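Long-range contacts in prephenate dehydrogenase (Aquifex aeolicus, PDB 2G5C), which probably catalyses the NAD-dependent oxidative decarboxylation of prephenate to 3-(4-hydroxyphenyl)pyruvate, a step of tyrosine biosynthesis: residues L5-G10 with Y30-N35; F16-R21 with E129-N134; D105-L110 with T144-T149. One frame throughout, in Å; residues are numbered along the deposited sequence.

Interaction 1: L5-G10 with Y30-N35; sequences LIVGVG and YGYDIN. With NAD (nicotinamide-adenine-dinucleotide), chain E.
Leu5, Ile6 and Val7 pair with Tyr30, Gly31 and Tyr32 as parallel neighbours in the sheet, the two short strand axes 4.4 Å apart at closest and inclined by 24°. Ile6 N donates to Tyr30 O, Ile6 O accepts from Tyr32 N, and Gly8 N closes the series on Tyr32 O in a nearly straight bond (2.8 Å, 170° at the hydrogen). On the face that carries Leu5, Val7 and Tyr32, CD1 of Leu5 lies 4.0 Å from CB of Tyr30, while CG1 of Val7 meets the Tyr32 ring at its edge, near the ring plane. Val9 CG2 packs on the bare CA of Gly31 at 4.0 Å. The carboxylate of Asp33 is the polar centre. Its chi1 of -160° sets CG anti to the backbone N. OD2 accepts from Val9 N through its anti lone pair at 2.8 Å, and it also accepts from the ribose hydroxyl O3B of NAD. OD1 takes the other hydroxyl, O2B, at 2.6 Å, and its anti lone pair receives Asn35 N in an Asx turn just before helix 36-44. Ile34 touches the adenine, as does Tyr32 CE2, 3.5 Å from NAD N1A. The glycine-rich turn, Asp33 just beyond the end of the second strand and the crossover through helix 11-22 are the signature of a Rossmann dinucleotide site. Two backbone amides fix the rotation of the Asp33 carboxylate, so that each oxygen faces one hydroxyl of the adenosine ribose, a grip consistent with a preference for the unphosphorylated 2'-hydroxyl of NAD, as in other Rossmann enzymes.

Interaction 2: F16-R21 with E129-N134; sequences FAKSLR and EYSLDN
Lys18 meets Ser131 and Asp133 through a side chain whose CG stands anti to the carbonyl carbon (chi1 -58°) and which bends at chi3 (66°), the turn that places CE. CB of Lys18 rests on CB of Asp133 at 3.7 Å, so the root of the lysine packs against one residue of the 129-134 segment while its far half runs on to another. There CD passes Ser131 OG at 3.4 Å, and NZ reaches Ser131 O at 3.3 Å in a weak hydrogen bond. The hydroxyl of Ser131 is itself bonded to Val128 O, within its own loop. One residue on from Lys18, the backbones come closest: the CA atoms of Ser19 and Asp133 are 4.1 Å apart. Ser19 OG, also anti to its carbonyl carbon, touches Asp133 C at 3.5 Å, yet its hydrogen bond goes back along the helix to Ser15 O, while Ser15 OG bonds to Leu132 N. The loop between strands 114-120 and 140-143 lies against helix 11-22, the helix that follows the glycine-rich turn of the nucleotide-binding domain. The carboxylate oxygen OD2 of Asp133 stays 4.8 Å from Lys18 NZ, too far for a salt bridge, though the opposite charges may still attract. Chemically, then, this is mainly van der Waals packing of a lysine's methylene chain and a serine against the side chains and backbone of the loop, with the ammonium group contributing one weak bond at a partly exposed border.

Interaction 3: D105-L110 with T144-T149; sequences DLENIL and TPTKKT
Glu107 and Thr146 reach toward each other tip to tip and make the principal hydrogen bond between helix 101-110 and the 144-149 loop. Thr146 OG1 donates to Glu107 OE2 at 2.6 Å, entering by the syn lone pair, on the side of the other carboxylate oxygen. The glutamate gets there with an extended chain (chi2 -171°). Thr149, whose side chain crosses it at about a right angle, has OG1 3.4 Å from the same OE2, at most a weak bond. Within the loop, Thr146 N donates almost straight to Thr149 OG1 (2.6 Å, 176°), and Lys148 N gives a weak bond to Thr146 OG1; the turn thus holds both hydroxyls beside the carboxylate. Among the charged groups, Lys148 NZ lies 5.6 Å from Glu107 OE1, not in contact, and may weakly favour its negative charge. Thr146 CG2 adds a van der Waals contact with Glu107 OE2 at 3.7 Å. The contact lies at the surface, away from the dinucleotide: Glu107 also touches Phe114 of strand 114-120, Thr146 leans on Pro173 of helix 173-201, and the loop itself connects strand 140-143 to helix 151-163.

Overall arrangement
Interactions 1 and 2 are neighbours, their centres 13 Å apart, and they share the first beta-alpha-beta unit: strand 3-7 and strand 28-32 form interaction 1, and the intervening helix 11-22 gives interaction 2 its first segment. They touch directly where Ile6 CD1 packs on Phe16 CD2 at 3.6 Å. Interaction 1 holds the adenosine end of NAD, whereas the side chain of Ser131 in interaction 2 stays about 8 Å from the cofactor, on a loop whose earlier residue Gly127 bonds to it. Interaction 3 stands apart, its nearest atoms about 9 Å from interaction 1 and about 14 Å from interaction 2, in a different part of the same nucleotide-binding region.

Interaction 1: L5-G10 with Y30-N35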
loop_
_atom_site.group_PDB
_atom_site.type_symbol
_atom_site.label_atom_id
_atom_site.label_comp_id
_atom_site.label_asym_id
_atom_site.label_seq_id
_atom_site.Cartn_x
_atom_site.Cartn_y
_atom_site.Cartn_z
ATOM N N LEU A 5 7.038 3.996 -35.614
ATOM C CA LEU A 5 5.853 3.151 -35.571
ATOM C C LEU A 5 5.507 2.764 -34.141
ATOM O O LEU A 5 6.303 2.128 -33.449
ATOM C CB LEU A 5 6.059 1.871 -36.382
ATOM C CG LEU A 5 4.880 0.896 -36.269
ATOM C CD1 LEU A 5 3.647 1.508 -36.914
ATOM C CD2 LEU A 5 5.229 -0.430 -36.928
ATOM N N ILE A 6 4.315 3.149 -33.709
ATOM C CA ILE A 6 3.845 2.812 -32.374
ATOM C C ILE A 6 2.990 1.556 -32.517
ATOM O O ILE A 6 1.940 1.595 -33.157
ATOM C CB ILE A 6 2.951 3.927 -31.781
ATOM C CG1 ILE A 6 3.742 5.231 -31.639
ATOM C CG2 ILE A 6 2.369 3.463 -30.444
ATOM C CD1 ILE A 6 4.909 5.170 -30.675
ATOM N N VAL A 7 3.447 0.443 -31.953
ATOM C CA VAL A 7 2.675 -0.798 -32.008
ATOM C C VAL A 7 1.911 -0.894 -30.697
ATOM O O VAL A 7 2.505 -1.060 -29.629
ATOM C CB VAL A 7 3.580 -2.038 -32.170
ATOM C CG1 VAL A 7 2.774 -3.302 -31.909
ATOM C CG2 VAL A 7 4.161 -2.077 -33.590
ATOM N N GLY A 8 0.588 -0.792 -30.785
ATOM C CA GLY A 8 -0.241 -0.815 -29.595
ATOM C C GLY A 8 -0.407 0.640 -29.186
ATOM O O GLY A 8 0.383 1.173 -28.402
ATOM N N VAL A 9 -1.428 1.291 -29.732
ATOM C CA VAL A 9 -1.672 2.697 -29.436
ATOM C C VAL A 9 -2.608 2.858 -28.242
ATOM O O VAL A 9 -3.796 3.140 -28.400
ATOM C CB VAL A 9 -2.281 3.431 -30.662
ATOM C CG1 VAL A 9 -2.280 4.932 -30.422
ATOM C CG2 VAL A 9 -1.493 3.095 -31.920
ATOM N N GLY A 10 -2.059 2.668 -27.048
ATOM C CA GLY A 10 -2.845 2.805 -25.839
ATOM C C GLY A 10 -2.262 3.892 -24.961
ATOM O O GLY A 10 -1.719 4.881 -25.460
ATOM N N TYR A 30 3.575 6.805 -36.835
ATOM C CA TYR A 30 2.529 5.909 -37.297
ATOM C C TYR A 30 2.094 4.971 -36.186
ATOM O O TYR A 30 2.777 4.837 -35.167
ATOM C CB TYR A 30 3.045 5.089 -38.483
ATOM C CG TYR A 30 3.412 5.916 -39.687
ATOM C CD1 TYR A 30 2.426 6.500 -40.479
ATOM C CD2 TYR A 30 4.747 6.122 -40.035
ATOM C CE1 TYR A 30 2.758 7.267 -41.592
ATOM C CE2 TYR A 30 5.091 6.889 -41.145
ATOM C CZ TYR A 30 4.091 7.459 -41.919
ATOM O OH TYR A 30 4.422 8.220 -43.025
ATOM N N GLY A 31 0.960 4.314 -36.394
ATOM C CA GLY A 31 0.466 3.395 -35.393
ATOM C C GLY A 31 -0.161 2.141 -35.962
ATOM O O GLY A 31 -0.712 2.144 -37.063
ATOM N N TYR A 32 -0.042 1.056 -35.205
ATOM C CA TYR A 32 -0.618 -0.231 -35.565
ATOM C C TYR A 32 -1.315 -0.740 -34.318
ATOM O O TYR A 32 -0.713 -0.817 -33.246
ATOM C CB TYR A 32 0.451 -1.242 -35.986
ATOM C CG TYR A 32 -0.077 -2.662 -36.011
ATOM C CD1 TYR A 32 -1.136 -3.018 -36.846
ATOM C CD2 TYR A 32 0.437 -3.633 -35.152
ATOM C CE1 TYR A 32 -1.676 -4.306 -36.819
ATOM C CE2 TYR A 32 -0.096 -4.924 -35.116
ATOM C CZ TYR A 32 -1.152 -5.251 -35.949
ATOM O OH TYR A 32 -1.701 -6.511 -35.893
ATOM N N ASP A 33 -2.587 -1.085 -34.463
ATOM C CA ASP A 33 -3.376 -1.570 -33.346
ATOM C C ASP A 33 -4.498 -2.429 -33.912
ATOM O O ASP A 33 -4.983 -2.169 -35.013
ATOM C CB ASP A 33 -3.960 -0.377 -32.585
ATOM C CG ASP A 33 -4.382 -0.733 -31.176
ATOM O OD1 ASP A 33 -5.319 -1.542 -31.011
ATOM O OD2 ASP A 33 -3.765 -0.197 -30.230
ATOM N N ILE A 34 -4.901 -3.458 -33.172
ATOM C CA ILE A 34 -5.977 -4.328 -33.626
ATOM C C ILE A 34 -7.329 -3.657 -33.441
ATOM O O ILE A 34 -8.333 -4.125 -33.968
ATOM C CB ILE A 34 -6.012 -5.657 -32.846
ATOM C CG1 ILE A 34 -6.093 -5.371 -31.342
ATOM C CG2 ILE A 34 -4.811 -6.500 -33.209
ATOM C CD1 ILE A 34 -6.374 -6.594 -30.495
ATOM N N ASN A 35 -7.353 -2.566 -32.682
ATOM C CA ASN A 35 -8.596 -1.853 -32.423
ATOM C C ASN A 35 -8.743 -0.608 -33.289
ATOM O O ASN A 35 -7.946 0.326 -33.196
ATOM C CB ASN A 35 -8.678 -1.460 -30.948
ATOM C CG ASN A 35 -9.861 -0.557 -30.649
ATOM O OD1 ASN A 35 -11.012 -0.930 -30.862
ATOM N ND2 ASN A 35 -9.579 0.639 -30.155
HETATM P PA NAD E . -3.447 -0.230 -23.026
HETATM O O1A NAD E . -3.719 1.185 -22.731
HETATM O O2A NAD E . -4.570 -1.202 -22.733
HETATM O O5B NAD E . -3.003 -0.294 -24.553
HETATM C C5B NAD E . -2.686 -1.524 -25.138
HETATM C C4B NAD E . -2.977 -1.451 -26.626
HETATM O O4B NAD E . -2.670 -2.730 -27.116
HETATM C C3B NAD E . -4.473 -1.226 -26.945
HETATM O O3B NAD E . -4.690 -0.042 -27.703
HETATM C C2B NAD E . -4.872 -2.520 -27.658
HETATM O O2B NAD E . -5.895 -2.407 -28.625
HETATM C C1B NAD E . -3.524 -2.930 -28.203
HETATM N N9A NAD E . -3.321 -4.318 -28.657
HETATM C C8A NAD E . -3.732 -5.496 -28.078
HETATM N N7A NAD E . -3.317 -6.519 -28.844
HETATM C C5A NAD E . -2.644 -6.019 -29.905
HETATM C C6A NAD E . -1.995 -6.585 -31.013
HETATM N N6A NAD E . -1.954 -7.895 -31.181
HETATM N N1A NAD E . -1.381 -5.756 -31.953
HETATM C C2A NAD E . -1.409 -4.369 -31.802
HETATM N N3A NAD E . -2.048 -3.799 -30.710
HETATM C C4A NAD E . -2.648 -4.623 -29.788
HETATM O O3 NAD E . -2.117 -0.763 -22.237
HETATM P PN NAD E . -0.890 0.145 -21.733
HETATM O O1N NAD E . -0.691 1.241 -22.701
HETATM O O2N NAD E . -1.174 0.549 -20.329
HETATM O O5D NAD E . 0.420 -0.796 -21.681
HETATM C C5D NAD E . 0.970 -1.364 -22.854
HETATM C C4D NAD E . 2.288 -2.125 -22.587
HETATM O O4D NAD E . 3.127 -1.355 -21.743
HETATM C C3D NAD E . 2.210 -3.518 -21.947
HETATM O O3D NAD E . 3.010 -4.417 -22.717
HETATM C C2D NAD E . 2.753 -3.362 -20.535
HETATM O O2D NAD E . 3.454 -4.515 -20.077
HETATM C C1D NAD E . 3.617 -2.108 -20.651
HETATM N N1N NAD E . 3.669 -1.212 -19.454
HETATM C C2N NAD E . 2.466 -0.773 -18.906
HETATM C C3N NAD E . 2.477 0.067 -17.784
HETATM C C7N NAD E . 1.172 0.533 -17.207
HETATM O O7N NAD E . 1.217 1.351 -16.112
HETATM N N7N NAD E . -0.007 0.194 -17.700
HETATM C C4N NAD E . 3.726 0.456 -17.226
HETATM C C5N NAD E . 4.940 0.003 -17.791
HETATM C C6N NAD E . 4.896 -0.838 -18.915
#

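Interaction 2: F16-R21 with E129-N134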
loop_
_atom_site.group_PDB
_atom_site.type_symbol
_atom_site.label_atom_id
_atom_site.label_comp_id
_atom_site.label_asym_id
_atom_site.label_seq_id
_atom_site.Cartn_x
_atom_site.Cartn_y
_atom_site.Cartn_z
ATOM N N PHE A 16 4.302 7.721 -25.276
ATOM C CA PHE A 16 5.608 7.813 -25.919
ATOM C C PHE A 16 5.500 8.724 -27.132
ATOM O O PHE A 16 6.363 9.568 -27.365
ATOM C CB PHE A 16 6.089 6.436 -26.374
ATOM C CG PHE A 16 7.415 6.467 -27.087
ATOM C CD1 PHE A 16 8.592 6.724 -26.386
ATOM C CD2 PHE A 16 7.485 6.255 -28.459
ATOM C CE1 PHE A 16 9.823 6.767 -27.042
ATOM C CE2 PHE A 16 8.708 6.296 -29.127
ATOM C CZ PHE A 16 9.880 6.551 -28.417
ATOM N N ALA A 17 4.430 8.545 -27.897
ATOM C CA ALA A 17 4.189 9.341 -29.096
ATOM C C ALA A 17 4.101 10.831 -28.774
ATOM O O ALA A 17 4.730 11.661 -29.431
ATOM C CB ALA A 17 2.900 8.878 -29.776
ATOM N N LYS A 18 3.317 11.166 -27.756
ATOM C CA LYS A 18 3.153 12.556 -27.361
ATOM C C LYS A 18 4.451 13.091 -26.780
ATOM O O LYS A 18 4.828 14.235 -27.031
ATOM C CB LYS A 18 2.023 12.678 -26.339
ATOM C CG LYS A 18 0.688 12.147 -26.844
ATOM C CD LYS A 18 -0.419 12.318 -25.818
ATOM C CE LYS A 18 -0.733 13.785 -25.574
ATOM N NZ LYS A 18 -1.847 13.954 -24.600
ATOM N N SER A 19 5.136 12.263 -26.002
ATOM C CA SER A 19 6.392 12.679 -25.402
ATOM C C SER A 19 7.397 12.946 -26.510
ATOM O O SER A 19 8.285 13.785 -26.369
ATOM C CB SER A 19 6.928 11.594 -24.466
ATOM O OG SER A 19 6.065 11.398 -23.359
ATOM N N LEU A 20 7.238 12.234 -27.620
ATOM C CA LEU A 20 8.124 12.384 -28.765
ATOM C C LEU A 20 7.995 13.765 -29.397
ATOM O O LEU A 20 8.996 14.440 -29.632
ATOM C CB LEU A 20 7.822 11.309 -29.814
ATOM C CG LEU A 20 9.018 10.472 -30.276
ATOM C CD1 LEU A 20 10.102 11.370 -30.840
ATOM C CD2 LEU A 20 9.562 9.685 -29.103
ATOM N N ARG A 21 6.760 14.176 -29.675
ATOM C CA ARG A 21 6.499 15.479 -30.281
ATOM C C ARG A 21 6.999 16.624 -29.412
ATOM O O ARG A 21 7.783 17.460 -29.864
ATOM C CB ARG A 21 5.002 15.667 -30.524
ATOM C CG ARG A 21 4.432 14.821 -31.639
ATOM C CD ARG A 21 5.067 15.167 -32.972
ATOM N NE ARG A 21 4.484 14.375 -34.049
ATOM C CZ ARG A 21 5.022 14.240 -35.256
ATOM N NH1 ARG A 21 6.166 14.848 -35.549
ATOM N NH2 ARG A 21 4.418 13.487 -36.167
ATOM N N GLU A 129 -6.579 7.549 -24.540
ATOM C CA GLU A 129 -7.249 8.775 -24.122
ATOM C C GLU A 129 -6.625 9.354 -22.855
ATOM O O GLU A 129 -6.826 10.524 -22.536
ATOM C CB GLU A 129 -8.732 8.490 -23.873
ATOM C CG GLU A 129 -9.598 9.732 -23.780
ATOM C CD GLU A 129 -11.055 9.402 -23.526
ATOM O OE1 GLU A 129 -11.397 9.064 -22.372
ATOM O OE2 GLU A 129 -11.857 9.472 -24.484
ATOM N N TYR A 130 -5.869 8.527 -22.140
ATOM C CA TYR A 130 -5.223 8.940 -20.899
ATOM C C TYR A 130 -3.723 9.190 -21.042
ATOM O O TYR A 130 -3.065 9.577 -20.076
ATOM C CB TYR A 130 -5.450 7.882 -19.819
ATOM C CG TYR A 130 -6.885 7.752 -19.358
ATOM C CD1 TYR A 130 -7.517 8.794 -18.677
ATOM C CD2 TYR A 130 -7.606 6.578 -19.585
ATOM C CE1 TYR A 130 -8.831 8.670 -18.229
ATOM C CE2 TYR A 130 -8.921 6.444 -19.142
ATOM C CZ TYR A 130 -9.526 7.494 -18.463
ATOM O OH TYR A 130 -10.821 7.361 -18.012
ATOM N N SER A 131 -3.185 8.968 -22.237
ATOM C CA SER A 131 -1.759 9.170 -22.476
ATOM C C SER A 131 -1.339 10.604 -22.176
ATOM O O SER A 131 -2.120 11.537 -22.352
ATOM C CB SER A 131 -1.404 8.815 -23.925
ATOM O OG SER A 131 -2.145 9.593 -24.847
ATOM N N LEU A 132 -0.100 10.773 -21.721
ATOM C CA LEU A 132 0.431 12.092 -21.388
ATOM C C LEU A 132 1.762 12.340 -22.089
ATOM O O LEU A 132 2.469 11.399 -22.440
ATOM C CB LEU A 132 0.618 12.215 -19.876
ATOM C CG LEU A 132 -0.644 12.058 -19.026
ATOM C CD1 LEU A 132 -0.276 12.074 -17.555
ATOM C CD2 LEU A 132 -1.625 13.175 -19.353
ATOM N N ASP A 133 2.109 13.610 -22.276
ATOM C CA ASP A 133 3.355 13.963 -22.945
ATOM C C ASP A 133 4.497 14.261 -21.977
ATOM O O ASP A 133 5.436 14.977 -22.322
ATOM C CB ASP A 133 3.136 15.171 -23.860
ATOM C CG ASP A 133 2.754 16.424 -23.091
ATOM O OD1 ASP A 133 3.525 16.834 -22.200
ATOM O OD2 ASP A 133 1.686 17.005 -23.378
ATOM N N ASN A 134 4.422 13.714 -20.768
ATOM C CA ASN A 134 5.468 13.943 -19.775
ATOM C C ASN A 134 5.608 12.727 -18.880
ATOM O O ASN A 134 6.370 12.742 -17.913
ATOM C CB ASN A 134 5.121 15.151 -18.908
ATOM C CG ASN A 134 3.876 14.922 -18.076
ATOM O OD1 ASN A 134 2.782 14.739 -18.611
ATOM N ND2 ASN A 134 4.036 14.917 -16.758
#

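Interaction 3: D105-L110 with T144-T149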
loop_
_atom_site.group_PDB
_atom_site.type_symbol
_atom_site.label_atom_id
_atom_site.label_comp_id
_atom_site.label_asym_id
_atom_site.label_seq_id
_atom_site.Cartn_x
_atom_site.Cartn_y
_atom_site.Cartn_z
ATOM N N ASP A 105 14.119 -14.176 -26.936
ATOM C CA ASP A 105 13.235 -14.671 -27.984
ATOM C C ASP A 105 13.064 -13.605 -29.060
ATOM O O ASP A 105 13.026 -13.918 -30.253
ATOM C CB ASP A 105 11.863 -15.059 -27.420
ATOM C CG ASP A 105 11.939 -16.208 -26.437
ATOM O OD1 ASP A 105 12.828 -17.069 -26.593
ATOM O OD2 ASP A 105 11.100 -16.259 -25.513
ATOM N N LEU A 106 12.962 -12.346 -28.641
ATOM C CA LEU A 106 12.804 -11.259 -29.596
ATOM C C LEU A 106 14.078 -11.052 -30.409
ATOM O O LEU A 106 14.009 -10.692 -31.588
ATOM C CB LEU A 106 12.398 -9.964 -28.881
ATOM C CG LEU A 106 10.996 -10.001 -28.251
ATOM C CD1 LEU A 106 10.634 -8.629 -27.690
ATOM C CD2 LEU A 106 9.973 -10.418 -29.299
ATOM N N GLU A 107 15.235 -11.277 -29.786
ATOM C CA GLU A 107 16.512 -11.137 -30.488
ATOM C C GLU A 107 16.632 -12.246 -31.530
ATOM O O GLU A 107 17.142 -12.024 -32.621
ATOM C CB GLU A 107 17.700 -11.247 -29.528
ATOM C CG GLU A 107 17.812 -10.160 -28.470
ATOM C CD GLU A 107 19.131 -10.234 -27.709
ATOM O OE1 GLU A 107 19.534 -11.352 -27.319
ATOM O OE2 GLU A 107 19.763 -9.176 -27.495
ATOM N N ASN A 108 16.165 -13.445 -31.189
ATOM C CA ASN A 108 16.233 -14.573 -32.111
ATOM C C ASN A 108 15.291 -14.410 -33.298
ATOM O O ASN A 108 15.471 -15.061 -34.327
ATOM C CB ASN A 108 15.898 -15.888 -31.397
ATOM C CG ASN A 108 16.937 -16.277 -30.365
ATOM O OD1 ASN A 108 18.128 -16.032 -30.545
ATOM N ND2 ASN A 108 16.491 -16.904 -29.283
ATOM N N ILE A 109 14.289 -13.545 -33.154
ATOM C CA ILE A 109 13.313 -13.317 -34.216
ATOM C C ILE A 109 13.586 -12.065 -35.043
ATOM O O ILE A 109 13.402 -12.069 -36.263
ATOM C CB ILE A 109 11.882 -13.205 -33.642
ATOM C CG1 ILE A 109 11.468 -14.531 -33.005
ATOM C CG2 ILE A 109 10.903 -12.829 -34.746
ATOM C CD1 ILE A 109 10.108 -14.489 -32.332
ATOM N N LEU A 110 14.018 -10.996 -34.386
ATOM C CA LEU A 110 14.284 -9.741 -35.079
ATOM C C LEU A 110 15.756 -9.502 -35.366
ATOM O O LEU A 110 16.103 -8.643 -36.173
ATOM C CB LEU A 110 13.728 -8.572 -34.269
ATOM C CG LEU A 110 12.214 -8.599 -34.067
ATOM C CD1 LEU A 110 11.809 -7.486 -33.118
ATOM C CD2 LEU A 110 11.514 -8.452 -35.415
ATOM N N THR A 144 17.736 -3.492 -21.338
ATOM C CA THR A 144 18.378 -4.762 -21.043
ATOM C C THR A 144 19.206 -5.285 -22.212
ATOM O O THR A 144 18.800 -6.206 -22.922
ATOM C CB THR A 144 17.337 -5.829 -20.636
ATOM O OG1 THR A 144 16.419 -6.046 -21.711
ATOM C CG2 THR A 144 16.559 -5.366 -19.411
ATOM N N PRO A 145 20.385 -4.693 -22.430
ATOM C CA PRO A 145 21.235 -5.145 -23.531
ATOM C C PRO A 145 21.904 -6.474 -23.191
ATOM O O PRO A 145 22.087 -6.813 -22.019
ATOM C CB PRO A 145 22.238 -4.008 -23.672
ATOM C CG PRO A 145 22.413 -3.562 -22.256
ATOM C CD PRO A 145 20.983 -3.534 -21.744
ATOM N N THR A 146 22.243 -7.231 -24.225
ATOM C CA THR A 146 22.911 -8.515 -24.064
ATOM C C THR A 146 24.199 -8.457 -24.880
ATOM O O THR A 146 24.624 -7.379 -25.304
ATOM C CB THR A 146 22.051 -9.673 -24.596
ATOM O OG1 THR A 146 21.920 -9.554 -26.019
ATOM C CG2 THR A 146 20.673 -9.649 -23.958
ATOM N N LYS A 147 24.814 -9.612 -25.111
ATOM C CA LYS A 147 26.049 -9.649 -25.884
ATOM C C LYS A 147 25.742 -9.495 -27.371
ATOM O O LYS A 147 26.546 -8.948 -28.123
ATOM C CB LYS A 147 26.797 -10.961 -25.632
ATOM C CG LYS A 147 28.216 -10.975 -26.182
ATOM C CD LYS A 147 28.960 -12.235 -25.759
ATOM C CE LYS A 147 30.415 -12.213 -26.218
ATOM N NZ LYS A 147 31.159 -13.407 -25.727
ATOM N N LYS A 148 24.569 -9.967 -27.785
ATOM C CA LYS A 148 24.153 -9.884 -29.183
ATOM C C LYS A 148 23.572 -8.516 -29.527
ATOM O O LYS A 148 23.295 -8.228 -30.691
ATOM C CB LYS A 148 23.108 -10.960 -29.488
ATOM C CG LYS A 148 23.561 -12.373 -29.171
ATOM C CD LYS A 148 22.508 -13.392 -29.574
ATOM C CE LYS A 148 22.939 -14.806 -29.210
ATOM N NZ LYS A 148 21.954 -15.824 -29.673
ATOM N N THR A 149 23.388 -7.676 -28.512
ATOM C CA THR A 149 22.832 -6.341 -28.712
ATOM C C THR A 149 23.760 -5.446 -29.526
ATOM O O THR A 149 24.974 -5.454 -29.333
ATOM C CB THR A 149 22.539 -5.652 -27.363
ATOM O OG1 THR A 149 21.605 -6.442 -26.618
ATOM C CG2 THR A 149 21.949 -4.271 -27.587
#